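Local coordinates for scarecrow-like protein 3 (PDB 6KPB) that probably acts as a transcription factor of the plant GRAS family and binds zinc finger proteins, among them JACKDAW/IDD10, at residues R52-Y55 / L56-L59; A77-E80 / Q81-H84; E362-L365 / E366-T370; E399-K402 / N403-C407. One frame throughout, in Å; residues are numbered along the deposited sequence.

Interaction 1: residues R52-Y55 / L56-L59; sequences RGLY and LIHL
The carbonyls of R52 to Y55 accept the N-H groups of L56 to L59 in the i to i+4 pattern of one unbroken alpha-helix, 49-69; Y55 O takes the N-H of L59 at 3.0 Å, and L54 O meets the N-H of H58 at a nearly straight 170°. Among the side chains, Y55 and L59 form a CH-pi contact one turn apart. L59 CD1 stands over one face of the Y55 ring, 4.0 Å from its centroid and 17° off the normal, displaced toward the rim so that CE2 of Y55 is 3.8 Å from CD1. CG anti to the backbone N (chi1 -171°) swings the ring to the carbonyl side, where L59 CD1 reaches back to it. With an alanine here, L59 CD1 would probably lose the aromatic face it rests on, and a gap would open against Q81 and L85 of helix 72-85. On another side L54 CD1 touches I57 CD1 at 3.6 Å, and both residues pack on apolar side chains of the bound peptide. R52 CG lies alongside L56 CD1, while its guanidinium makes a salt bridge to D91. Between side chains the contact is therefore apolar, its polar bonds being those of the backbone.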
ATOM      1  N   ARG A  52      14.317  23.885 -15.329  1.00136.60           N
ATOM      2  CA  ARG A  52      13.389  23.121 -14.504  1.00126.87           C
ATOM      3  C   ARG A  52      14.048  22.668 -13.208  1.00127.43           C
ATOM      4  O   ARG A  52      13.429  22.724 -12.138  1.00129.44           O
ATOM      5  CB  ARG A  52      12.866  21.918 -15.289  1.00121.06           C
ATOM      6  CG  ARG A  52      12.126  20.893 -14.448  1.00116.98           C
ATOM      7  CD  ARG A  52      12.556  19.488 -14.824  1.00116.40           C
ATOM      8  NE  ARG A  52      12.140  19.119 -16.174  1.00115.20           N
ATOM      9  CZ  ARG A  52      12.767  18.218 -16.923  1.00115.36           C
ATOM     10  NH1 ARG A  52      13.848  17.606 -16.459  1.00103.44           N
ATOM     11  NH2 ARG A  52      12.322  17.937 -18.141  1.00132.89           N
ATOM     12  N   GLY A  53      15.306  22.229 -13.280  1.00127.96           N
ATOM     13  CA  GLY A  53      15.969  21.714 -12.092  1.00124.05           C
ATOM     14  C   GLY A  53      16.207  22.782 -11.041  1.00122.69           C
ATOM     15  O   GLY A  53      15.890  22.593  -9.864  1.00123.07           O
ATOM     16  N   LEU A  54      16.769  23.921 -11.453  1.00127.14           N
ATOM     17  CA  LEU A  54      17.071  24.983 -10.498  1.00130.78           C
ATOM     18  C   LEU A  54      15.800  25.583  -9.912  1.00125.43           C
ATOM     19  O   LEU A  54      15.766  25.949  -8.731  1.00117.78           O
ATOM     20  CB  LEU A  54      17.919  26.064 -11.166  1.00140.58           C
ATOM     21  CG  LEU A  54      19.187  26.429 -10.395  1.00143.59           C
ATOM     22  CD1 LEU A  54      19.986  25.174 -10.151  1.00145.47           C
ATOM     23  CD2 LEU A  54      20.017  27.450 -11.151  1.00147.68           C
ATOM     24  N   TYR A  55      14.746  25.696 -10.724  1.00124.83           N
ATOM     25  CA  TYR A  55      13.467  26.178 -10.213  1.00119.04           C
ATOM     26  C   TYR A  55      12.892  25.226  -9.174  1.00128.66           C
ATOM     27  O   TYR A  55      12.236  25.666  -8.223  1.00131.63           O
ATOM     28  CB  TYR A  55      12.488  26.372 -11.371  1.00113.54           C
ATOM     29  CG  TYR A  55      11.205  27.078 -10.997  1.00113.93           C
ATOM     30  CD1 TYR A  55      11.220  28.195 -10.170  1.00117.56           C
ATOM     31  CD2 TYR A  55       9.979  26.627 -11.467  1.00107.39           C
ATOM     32  CE1 TYR A  55      10.047  28.845  -9.826  1.00113.26           C
ATOM     33  CE2 TYR A  55       8.803  27.270 -11.130  1.00103.54           C
ATOM     34  CZ  TYR A  55       8.843  28.377 -10.309  1.00109.32           C
ATOM     35  OH  TYR A  55       7.671  29.016  -9.971  1.00110.18           O
ATOM     36  N   LEU A  56      13.133  23.921  -9.332  1.00128.35           N
ATOM     37  CA  LEU A  56      12.686  22.955  -8.334  1.00118.91           C
ATOM     38  C   LEU A  56      13.365  23.194  -6.992  1.00116.25           C
ATOM     39  O   LEU A  56      12.737  23.050  -5.937  1.00121.43           O
ATOM     40  CB  LEU A  56      12.955  21.532  -8.824  1.00108.85           C
ATOM     41  CG  LEU A  56      12.006  20.972  -9.884  1.00100.87           C
ATOM     42  CD1 LEU A  56      12.578  19.712 -10.518  1.00 95.81           C
ATOM     43  CD2 LEU A  56      10.647  20.693  -9.270  1.00 94.31           C
ATOM     44  N   ILE A  57      14.651  23.555  -7.014  1.00113.04           N
ATOM     45  CA  ILE A  57      15.377  23.823  -5.774  1.00112.77           C
ATOM     46  C   ILE A  57      14.777  25.026  -5.061  1.00114.32           C
ATOM     47  O   ILE A  57      14.504  24.987  -3.855  1.00115.42           O
ATOM     48  CB  ILE A  57      16.874  24.038  -6.061  1.00111.70           C
ATOM     49  CG1 ILE A  57      17.387  22.999  -7.055  1.00111.46           C
ATOM     50  CG2 ILE A  57      17.677  23.989  -4.771  1.00102.86           C
ATOM     51  CD1 ILE A  57      18.844  23.171  -7.402  1.00115.72           C
ATOM     52  N   HIS A  58      14.573  26.119  -5.801  1.00113.40           N
ATOM     53  CA  HIS A  58      13.953  27.311  -5.231  1.00119.00           C
ATOM     54  C   HIS A  58      12.600  26.984  -4.604  1.00112.92           C
ATOM     55  O   HIS A  58      12.308  27.419  -3.485  1.00106.68           O
ATOM     56  CB  HIS A  58      13.812  28.386  -6.309  1.00125.00           C
ATOM     57  CG  HIS A  58      13.233  29.674  -5.813  1.00129.70           C
ATOM     58  ND1 HIS A  58      13.913  30.517  -4.960  1.00131.98           N
ATOM     59  CD2 HIS A  58      12.039  30.266  -6.053  1.00130.08           C
ATOM     60  CE1 HIS A  58      13.161  31.571  -4.694  1.00134.98           C
ATOM     61  NE2 HIS A  58      12.019  31.443  -5.344  1.00132.51           N
ATOM     62  N   LEU A  59      11.770  26.205  -5.302  1.00111.60           N
ATOM     63  CA  LEU A  59      10.477  25.813  -4.745  1.00111.93           C
ATOM     64  C   LEU A  59      10.641  25.069  -3.425  1.00109.76           C
ATOM     65  O   LEU A  59       9.888  25.305  -2.474  1.00104.32           O
ATOM     66  CB  LEU A  59       9.713  24.950  -5.750  1.00115.61           C
ATOM     67  CG  LEU A  59       8.711  25.598  -6.708  1.00120.97           C
ATOM     68  CD1 LEU A  59       8.775  24.948  -8.075  1.00117.66           C
ATOM     69  CD2 LEU A  59       7.301  25.506  -6.142  1.00125.03           C
TER

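Interaction 2: residues A77-E80 / Q81-H84; sequences AALE and QLSH
E80 and Q81 sit at the junction of 77-80 and 81-84, and together with L79 they give up the most surface to the contact. L79 acts through both its carbonyl and its side chain. Its O is gripped twice by S83, by the backbone N at 3.1 Å and by OG at 3.0 Å, the two donors arriving from opposite faces of the carbonyl plane. OG can reach back a turn because it is anti to its own carbonyl carbon and beside the backbone N (chi1 -63°). L79 CD2 also meets L82 CD1 at 4.0 Å, the two side chains running across one another, and both pack on T101 of helix 92-109. All of this lies on helix 72-85, within the predicted first leucine repeat (LRI) of the GRAS domain's helical bundle. Q81 donates its backbone N to A77 O at 3.3 Å and lays CG 3.4 Å from that same A77 O; its chain then bends at chi2, and the side chain packs on helix 49-69. E80 meets H84 through its backbone: E80 O lies near the plane of the imidazole, at the ring edge, 4.1 Å from H84 CD2. The E80 carboxylate heads elsewhere, its OE1 making a salt bridge with K117 of the second subunit, whose side chain also packs on S83 and H84. E80 OE1 stays 4.4 Å from H84 NE2, too far for a direct bond.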
ATOM      1  N   ALA A  77       0.375  26.559  -2.599  1.00113.88           N
ATOM      2  CA  ALA A  77       0.704  27.056  -3.931  1.00104.38           C
ATOM      3  C   ALA A  77       2.083  26.580  -4.368  1.00104.07           C
ATOM      4  O   ALA A  77       2.283  26.219  -5.534  1.00106.29           O
ATOM      5  CB  ALA A  77       0.627  28.582  -3.957  1.00 95.09           C
ATOM      6  N   ALA A  78       3.047  26.568  -3.444  1.00101.73           N
ATOM      7  CA  ALA A  78       4.374  26.055  -3.767  1.00104.69           C
ATOM      8  C   ALA A  78       4.332  24.559  -4.051  1.00109.55           C
ATOM      9  O   ALA A  78       5.039  24.069  -4.939  1.00110.89           O
ATOM     10  CB  ALA A  78       5.346  26.362  -2.629  1.00102.31           C
ATOM     11  N   LEU A  79       3.504  23.818  -3.309  1.00108.12           N
ATOM     12  CA  LEU A  79       3.381  22.383  -3.547  1.00105.85           C
ATOM     13  C   LEU A  79       2.707  22.099  -4.883  1.00106.47           C
ATOM     14  O   LEU A  79       3.039  21.115  -5.555  1.00105.36           O
ATOM     15  CB  LEU A  79       2.607  21.724  -2.405  1.00 95.02           C
ATOM     16  CG  LEU A  79       3.313  21.653  -1.048  1.00101.97           C
ATOM     17  CD1 LEU A  79       2.419  20.991  -0.009  1.00101.95           C
ATOM     18  CD2 LEU A  79       4.638  20.917  -1.171  1.00 88.21           C
ATOM     19  N   GLU A  80       1.752  22.945  -5.281  1.00109.20           N
ATOM     20  CA  GLU A  80       1.098  22.779  -6.576  1.00110.72           C
ATOM     21  C   GLU A  80       2.105  22.870  -7.715  1.00105.64           C
ATOM     22  O   GLU A  80       2.051  22.081  -8.667  1.00106.86           O
ATOM     23  CB  GLU A  80      -0.000  23.829  -6.743  1.00111.20           C
ATOM     24  CG  GLU A  80      -0.674  23.839  -8.111  1.00128.87           C
ATOM     25  CD  GLU A  80      -1.922  22.978  -8.158  1.00141.20           C
ATOM     26  OE1 GLU A  80      -2.079  22.205  -9.126  1.00141.43           O
ATOM     27  OE2 GLU A  80      -2.746  23.076  -7.225  1.00147.29           O
ATOM     28  N   GLN A  81       3.034  23.824  -7.635  1.00101.32           N
ATOM     29  CA  GLN A  81       4.057  23.957  -8.667  1.00105.15           C
ATOM     30  C   GLN A  81       4.981  22.747  -8.689  1.00105.93           C
ATOM     31  O   GLN A  81       5.340  22.251  -9.764  1.00103.79           O
ATOM     32  CB  GLN A  81       4.863  25.236  -8.445  1.00110.46           C
ATOM     33  CG  GLN A  81       4.033  26.506  -8.403  1.00124.07           C
ATOM     34  CD  GLN A  81       4.473  27.517  -9.439  1.00129.71           C
ATOM     35  OE1 GLN A  81       4.713  27.171 -10.597  1.00136.86           O
ATOM     36  NE2 GLN A  81       4.591  28.773  -9.029  1.00132.13           N
ATOM     37  N   LEU A  82       5.377  22.259  -7.511  1.00106.96           N
ATOM     38  CA  LEU A  82       6.289  21.121  -7.444  1.00 98.73           C
ATOM     39  C   LEU A  82       5.675  19.875  -8.069  1.00101.54           C
ATOM     40  O   LEU A  82       6.380  19.079  -8.698  1.00105.27           O
ATOM     41  CB  LEU A  82       6.677  20.848  -5.990  1.00 97.21           C
ATOM     42  CG  LEU A  82       7.684  21.799  -5.344  1.00 98.91           C
ATOM     43  CD1 LEU A  82       7.545  21.776  -3.831  1.00 96.51           C
ATOM     44  CD2 LEU A  82       9.096  21.415  -5.754  1.00 98.42           C
ATOM     45  N   SER A  83       4.361  19.693  -7.909  1.00102.91           N
ATOM     46  CA  SER A  83       3.716  18.470  -8.381  1.00110.44           C
ATOM     47  C   SER A  83       3.850  18.311  -9.890  1.00110.61           C
ATOM     48  O   SER A  83       4.114  17.208 -10.383  1.00115.91           O
ATOM     49  CB  SER A  83       2.245  18.462  -7.972  1.00120.96           C
ATOM     50  OG  SER A  83       2.109  18.457  -6.561  1.00130.71           O
ATOM     51  N   HIS A  84       3.675  19.398 -10.641  1.00109.05           N
ATOM     52  CA  HIS A  84       3.724  19.299 -12.094  1.00117.65           C
ATOM     53  C   HIS A  84       5.147  19.156 -12.620  1.00116.26           C
ATOM     54  O   HIS A  84       5.354  18.512 -13.655  1.00130.33           O
ATOM     55  CB  HIS A  84       3.048  20.515 -12.728  1.00133.90           C
ATOM     56  CG  HIS A  84       1.578  20.340 -12.947  1.00151.37           C
ATOM     57  ND1 HIS A  84       1.057  19.801 -14.103  1.00158.61           N
ATOM     58  CD2 HIS A  84       0.516  20.627 -12.156  1.00156.64           C
ATOM     59  CE1 HIS A  84      -0.260  19.766 -14.016  1.00160.99           C
ATOM     60  NE2 HIS A  84      -0.614  20.262 -12.844  1.00158.96           N
TER

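Interaction 3: residues E362-L365 / E366-T370; sequences ERLL and ESLYT
E362 O accepts the N-H of E366 at 3.3 Å, an almost straight bond (172°) in the alpha-helix 360-381, which lies in the predicted PFYRE region and packs against helices 49-69, 92-109 and 387-406. At R363 the carbonyl takes two donors from S367: N at 3.0 Å and, from the opposite face of the plane, OG at 2.5 Å, a clear bond of doubtful exact length. The hydroxyl is placed for this by lying between its backbone N and carbonyl carbon (chi1 59°). Exchanging S367 for an alanine would probably leave R363 O with the backbone N-H as its one donor from that residue. The R363 guanidinium turns away, to I404 O and to a salt bridge with E408. L364 lies beside L368 and points the same way, CD1 of L364 being 3.9 Å from CG of L368; both leucines pack on F100 of helix 92-109. The bond from Y369 N to L365 O is weak, at 3.5 Å. Y369, which packs on an apolar side chain of the bound peptide, instead brings its ring edge closer: L365 O lies in the ring plane, 3.1 Å from Y369 CD2.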
ATOM      1  N   GLU A 362      17.937  23.658   8.097  1.00 99.43           N
ATOM      2  CA  GLU A 362      19.252  23.042   8.238  1.00100.77           C
ATOM      3  C   GLU A 362      19.271  21.653   7.613  1.00 95.40           C
ATOM      4  O   GLU A 362      20.079  21.364   6.723  1.00 94.35           O
ATOM      5  CB  GLU A 362      19.640  22.963   9.715  1.00104.70           C
ATOM      6  CG  GLU A 362      20.094  24.270  10.333  1.00122.89           C
ATOM      7  CD  GLU A 362      20.304  24.148  11.830  1.00137.64           C
ATOM      8  OE1 GLU A 362      19.615  23.317  12.458  1.00142.22           O
ATOM      9  OE2 GLU A 362      21.159  24.875  12.378  1.00143.78           O
ATOM     10  N   ARG A 363      18.376  20.776   8.073  1.00 83.20           N
ATOM     11  CA  ARG A 363      18.356  19.404   7.582  1.00 83.00           C
ATOM     12  C   ARG A 363      17.992  19.339   6.105  1.00 85.73           C
ATOM     13  O   ARG A 363      18.492  18.468   5.387  1.00 88.78           O
ATOM     14  CB  ARG A 363      17.383  18.568   8.412  1.00 87.72           C
ATOM     15  CG  ARG A 363      17.618  18.683   9.909  1.00 96.32           C
ATOM     16  CD  ARG A 363      16.938  17.564  10.675  1.00 97.06           C
ATOM     17  NE  ARG A 363      15.492  17.560  10.489  1.00 97.64           N
ATOM     18  CZ  ARG A 363      14.652  18.351  11.149  1.00 97.92           C
ATOM     19  NH1 ARG A 363      15.114  19.218  12.040  1.00 90.72           N
ATOM     20  NH2 ARG A 363      13.348  18.272  10.919  1.00 99.82           N
ATOM     21  N   LEU A 364      17.139  20.251   5.633  1.00 91.28           N
ATOM     22  CA  LEU A 364      16.777  20.252   4.221  1.00 86.05           C
ATOM     23  C   LEU A 364      17.970  20.604   3.342  1.00 87.22           C
ATOM     24  O   LEU A 364      18.174  19.987   2.291  1.00 86.07           O
ATOM     25  CB  LEU A 364      15.626  21.225   3.971  1.00 91.37           C
ATOM     26  CG  LEU A 364      15.237  21.404   2.503  1.00 89.27           C
ATOM     27  CD1 LEU A 364      14.832  20.074   1.896  1.00 93.54           C
ATOM     28  CD2 LEU A 364      14.122  22.419   2.356  1.00 94.75           C
ATOM     29  N   LEU A 365      18.769  21.589   3.755  1.00 92.96           N
ATOM     30  CA  LEU A 365      19.907  22.008   2.942  1.00 95.98           C
ATOM     31  C   LEU A 365      20.927  20.885   2.798  1.00100.85           C
ATOM     32  O   LEU A 365      21.363  20.566   1.687  1.00103.24           O
ATOM     33  CB  LEU A 365      20.558  23.252   3.547  1.00 99.47           C
ATOM     34  CG  LEU A 365      19.843  24.574   3.268  1.00103.83           C
ATOM     35  CD1 LEU A 365      20.585  25.738   3.905  1.00 97.64           C
ATOM     36  CD2 LEU A 365      19.691  24.787   1.769  1.00105.40           C
ATOM     37  N   GLU A 366      21.312  20.265   3.915  1.00 98.65           N
ATOM     38  CA  GLU A 366      22.336  19.226   3.863  1.00 94.99           C
ATOM     39  C   GLU A 366      21.818  17.965   3.183  1.00 87.28           C
ATOM     40  O   GLU A 366      22.503  17.381   2.336  1.00 90.94           O
ATOM     41  CB  GLU A 366      22.842  18.916   5.273  1.00 99.41           C
ATOM     42  CG  GLU A 366      23.929  19.863   5.747  1.00100.89           C
ATOM     43  CD  GLU A 366      25.126  19.882   4.814  1.00113.66           C
ATOM     44  OE1 GLU A 366      25.774  18.826   4.654  1.00117.64           O
ATOM     45  OE2 GLU A 366      25.408  20.949   4.230  1.00123.06           O
ATOM     46  N   SER A 367      20.607  17.526   3.541  1.00 81.64           N
ATOM     47  CA  SER A 367      20.070  16.302   2.953  1.00 82.27           C
ATOM     48  C   SER A 367      19.880  16.437   1.448  1.00 88.73           C
ATOM     49  O   SER A 367      19.998  15.447   0.718  1.00 88.40           O
ATOM     50  CB  SER A 367      18.748  15.924   3.623  1.00 82.78           C
ATOM     51  OG  SER A 367      17.789  16.957   3.476  1.00 86.96           O
ATOM     52  N   LEU A 368      19.584  17.647   0.966  1.00 86.88           N
ATOM     53  CA  LEU A 368      19.496  17.859  -0.476  1.00 86.33           C
ATOM     54  C   LEU A 368      20.822  17.546  -1.155  1.00 84.50           C
ATOM     55  O   LEU A 368      20.851  16.915  -2.216  1.00 86.82           O
ATOM     56  CB  LEU A 368      19.065  19.295  -0.776  1.00 93.68           C
ATOM     57  CG  LEU A 368      17.560  19.567  -0.846  1.00 88.12           C
ATOM     58  CD1 LEU A 368      17.290  21.044  -1.090  1.00 83.20           C
ATOM     59  CD2 LEU A 368      16.917  18.716  -1.930  1.00 88.75           C
ATOM     60  N   TYR A 369      21.935  17.964  -0.547  1.00 91.60           N
ATOM     61  CA  TYR A 369      23.243  17.694  -1.133  1.00 97.87           C
ATOM     62  C   TYR A 369      23.602  16.217  -1.041  1.00 92.82           C
ATOM     63  O   TYR A 369      24.157  15.648  -1.989  1.00 92.90           O
ATOM     64  CB  TYR A 369      24.312  18.550  -0.455  1.00 99.31           C
ATOM     65  CG  TYR A 369      24.368  19.973  -0.958  1.00103.73           C
ATOM     66  CD1 TYR A 369      25.169  20.316  -2.039  1.00113.01           C
ATOM     67  CD2 TYR A 369      23.620  20.973  -0.355  1.00110.64           C
ATOM     68  CE1 TYR A 369      25.224  21.616  -2.504  1.00119.39           C
ATOM     69  CE2 TYR A 369      23.667  22.277  -0.812  1.00119.60           C
ATOM     70  CZ  TYR A 369      24.470  22.593  -1.887  1.00128.03           C
ATOM     71  OH  TYR A 369      24.521  23.889  -2.344  1.00139.25           O
ATOM     72  N   THR A 370      23.298  15.578   0.092  1.00 86.42           N
ATOM     73  CA  THR A 370      23.656  14.174   0.270  1.00 84.87           C
ATOM     74  C   THR A 370      22.915  13.289  -0.723  1.00 87.73           C
ATOM     75  O   THR A 370      23.530  12.487  -1.437  1.00 94.80           O
ATOM     76  CB  THR A 370      23.362  13.730   1.705  1.00 89.77           C
ATOM     77  OG1 THR A 370      24.141  14.509   2.622  1.00 90.83           O
ATOM     78  CG2 THR A 370      23.702  12.257   1.885  1.00 78.28           C
TER

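Interaction 4: residues E399-K402 / N403-C407; sequences EEIK and NIISC
E399 to K402 accept the N-H groups of N403 to S406, four i to i+4 bonds of helix 387-406; the one from I405 N to I401 O is 3.0 Å long but bent to 138°, and by C407 the backbone is extended. K402 O takes three donors: S406 N at 2.9 Å and S406 OG at 2.6 Å from opposite faces, the hydroxyl standing 38° out of the carbonyl plane, and I405 N in a weak third bond. S406 OG is held between its own backbone N and carbonyl carbon (chi1 72°), and it also touches K402 CG at 3.6 Å. A serine returning its hydroxyl to the carbonyl one turn back is a familiar feature of alpha-helices; S406 does so in the last turn, between the predicted PFYRE region, which reaches N403, and the SAW region, which starts at S406. The lysine tip makes a long salt bridge to E399, NZ to OE2 3.9 Å. I401 CG2 is 4.4 Å from I405 CG1, and both residues pack on helix 92-109. I404 folds CG1 to 3.1 Å from E400 O. N403 sends its amide out of the helix, ND2 bonding to E411 O and OD1 to E414 N.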
ATOM      1  N   GLU A 399      12.136   6.956   2.026  1.00 81.92           N
ATOM      2  CA  GLU A 399      11.728   6.799   3.417  1.00 81.23           C
ATOM      3  C   GLU A 399      12.647   7.573   4.353  1.00 84.07           C
ATOM      4  O   GLU A 399      12.182   8.183   5.323  1.00 89.50           O
ATOM      5  CB  GLU A 399      11.700   5.319   3.793  1.00 87.28           C
ATOM      6  CG  GLU A 399      10.466   4.596   3.296  1.00 99.10           C
ATOM      7  CD  GLU A 399       9.187   5.232   3.807  1.00112.34           C
ATOM      8  OE1 GLU A 399       9.126   5.564   5.010  1.00120.24           O
ATOM      9  OE2 GLU A 399       8.249   5.411   3.002  1.00116.00           O
ATOM     10  N   GLU A 400      13.952   7.562   4.078  1.00 75.51           N
ATOM     11  CA  GLU A 400      14.881   8.326   4.901  1.00 78.89           C
ATOM     12  C   GLU A 400      14.651   9.823   4.741  1.00 85.02           C
ATOM     13  O   GLU A 400      14.630  10.561   5.733  1.00 85.19           O
ATOM     14  CB  GLU A 400      16.319   7.953   4.547  1.00 80.44           C
ATOM     15  CG  GLU A 400      16.648   6.487   4.791  1.00 92.34           C
ATOM     16  CD  GLU A 400      18.042   6.114   4.325  1.00 96.76           C
ATOM     17  OE1 GLU A 400      18.723   6.977   3.732  1.00 93.21           O
ATOM     18  OE2 GLU A 400      18.456   4.958   4.552  1.00 93.77           O
ATOM     19  N   ILE A 401      14.467  10.287   3.503  1.00 81.41           N
ATOM     20  CA  ILE A 401      14.175  11.700   3.266  1.00 75.98           C
ATOM     21  C   ILE A 401      12.893  12.101   3.984  1.00 82.04           C
ATOM     22  O   ILE A 401      12.838  13.131   4.668  1.00 76.73           O
ATOM     23  CB  ILE A 401      14.090  11.983   1.755  1.00 83.51           C
ATOM     24  CG1 ILE A 401      15.479  11.910   1.116  1.00 89.61           C
ATOM     25  CG2 ILE A 401      13.447  13.338   1.496  1.00 78.13           C
ATOM     26  CD1 ILE A 401      15.452  11.901  -0.396  1.00 90.51           C
ATOM     27  N   LYS A 402      11.845  11.286   3.844  1.00 82.85           N
ATOM     28  CA  LYS A 402      10.574  11.578   4.500  1.00 82.74           C
ATOM     29  C   LYS A 402      10.728  11.639   6.014  1.00 84.69           C
ATOM     30  O   LYS A 402      10.146  12.510   6.671  1.00 90.36           O
ATOM     31  CB  LYS A 402       9.535  10.527   4.105  1.00 85.04           C
ATOM     32  CG  LYS A 402       8.228  10.603   4.873  1.00 93.45           C
ATOM     33  CD  LYS A 402       7.197   9.649   4.284  1.00106.37           C
ATOM     34  CE  LYS A 402       6.689   8.659   5.320  1.00116.00           C
ATOM     35  NZ  LYS A 402       5.656   7.747   4.748  1.00118.12           N
ATOM     36  N   ASN A 403      11.519  10.729   6.586  1.00 86.57           N
ATOM     37  CA  ASN A 403      11.693  10.713   8.034  1.00 79.89           C
ATOM     38  C   ASN A 403      12.533  11.890   8.513  1.00 85.81           C
ATOM     39  O   ASN A 403      12.287  12.423   9.601  1.00 88.43           O
ATOM     40  CB  ASN A 403      12.326   9.392   8.471  1.00 77.61           C
ATOM     41  CG  ASN A 403      12.363   9.235   9.979  1.00 92.18           C
ATOM     42  OD1 ASN A 403      13.417   9.354  10.603  1.00 96.45           O
ATOM     43  ND2 ASN A 403      11.204   8.976  10.573  1.00 90.79           N
ATOM     44  N   ILE A 404      13.520  12.311   7.719  1.00 84.16           N
ATOM     45  CA  ILE A 404      14.356  13.443   8.105  1.00 79.76           C
ATOM     46  C   ILE A 404      13.567  14.746   8.071  1.00 81.63           C
ATOM     47  O   ILE A 404      13.785  15.635   8.903  1.00 89.22           O
ATOM     48  CB  ILE A 404      15.598  13.512   7.194  1.00 80.60           C
ATOM     49  CG1 ILE A 404      16.519  12.315   7.446  1.00 82.37           C
ATOM     50  CG2 ILE A 404      16.356  14.814   7.401  1.00 79.25           C
ATOM     51  CD1 ILE A 404      17.606  12.157   6.406  1.00 85.69           C
ATOM     52  N   ILE A 405      12.629  14.880   7.138  1.00 88.48           N
ATOM     53  CA  ILE A 405      11.996  16.162   6.856  1.00 86.75           C
ATOM     54  C   ILE A 405      10.658  16.310   7.572  1.00 91.85           C
ATOM     55  O   ILE A 405      10.324  17.398   8.045  1.00 96.45           O
ATOM     56  CB  ILE A 405      11.837  16.345   5.331  1.00 93.56           C
ATOM     57  CG1 ILE A 405      13.210  16.377   4.654  1.00 81.95           C
ATOM     58  CG2 ILE A 405      11.064  17.616   5.014  1.00 97.41           C
ATOM     59  CD1 ILE A 405      14.078  17.538   5.089  1.00 77.61           C
ATOM     60  N   SER A 406       9.882  15.232   7.676  1.00 87.46           N
ATOM     61  CA  SER A 406       8.510  15.326   8.159  1.00 86.07           C
ATOM     62  C   SER A 406       8.316  14.833   9.587  1.00 93.93           C
ATOM     63  O   SER A 406       7.211  14.971  10.122  1.00 94.40           O
ATOM     64  CB  SER A 406       7.572  14.555   7.225  1.00 77.19           C
ATOM     65  OG  SER A 406       7.743  13.156   7.371  1.00 92.46           O
ATOM     66  N   CYS A 407       9.338  14.268  10.223  1.00 93.11           N
ATOM     67  CA  CYS A 407       9.195  13.710  11.560  1.00 91.46           C
ATOM     68  C   CYS A 407       9.982  14.523  12.581  1.00 97.86           C
ATOM     69  O   CYS A 407      10.915  15.258  12.245  1.00102.33           O
ATOM     70  CB  CYS A 407       9.649  12.247  11.598  1.00 86.88           C
ATOM     71  SG  CYS A 407       8.552  11.110  10.720  1.00 98.20           S
TER

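How the interactions relate
The four contacts form two touching pairs. Interactions 1 and 2, centres 11 Å apart, join the consecutive helices 49-69 and 72-85: L59 CD2 lies 3.4 Å from Q81 CB, and L59 CB 3.6 Å from L82 CD2. Interactions 3 and 4, also 11 Å between centres, join helices 360-381 and 387-406, with R363 NE 3.0 Å from I404 O, a probable hydrogen bond, and I405 CD1 3.9 Å from L364 CA. The nearest atoms of interactions 1 and 3 are about 5 Å apart without touching, yet both contacts pack on the bound peptide, through L54, I57 and Y369. Interaction 2, by contrast, meets the second subunit. Helix 92-109 packs against all four.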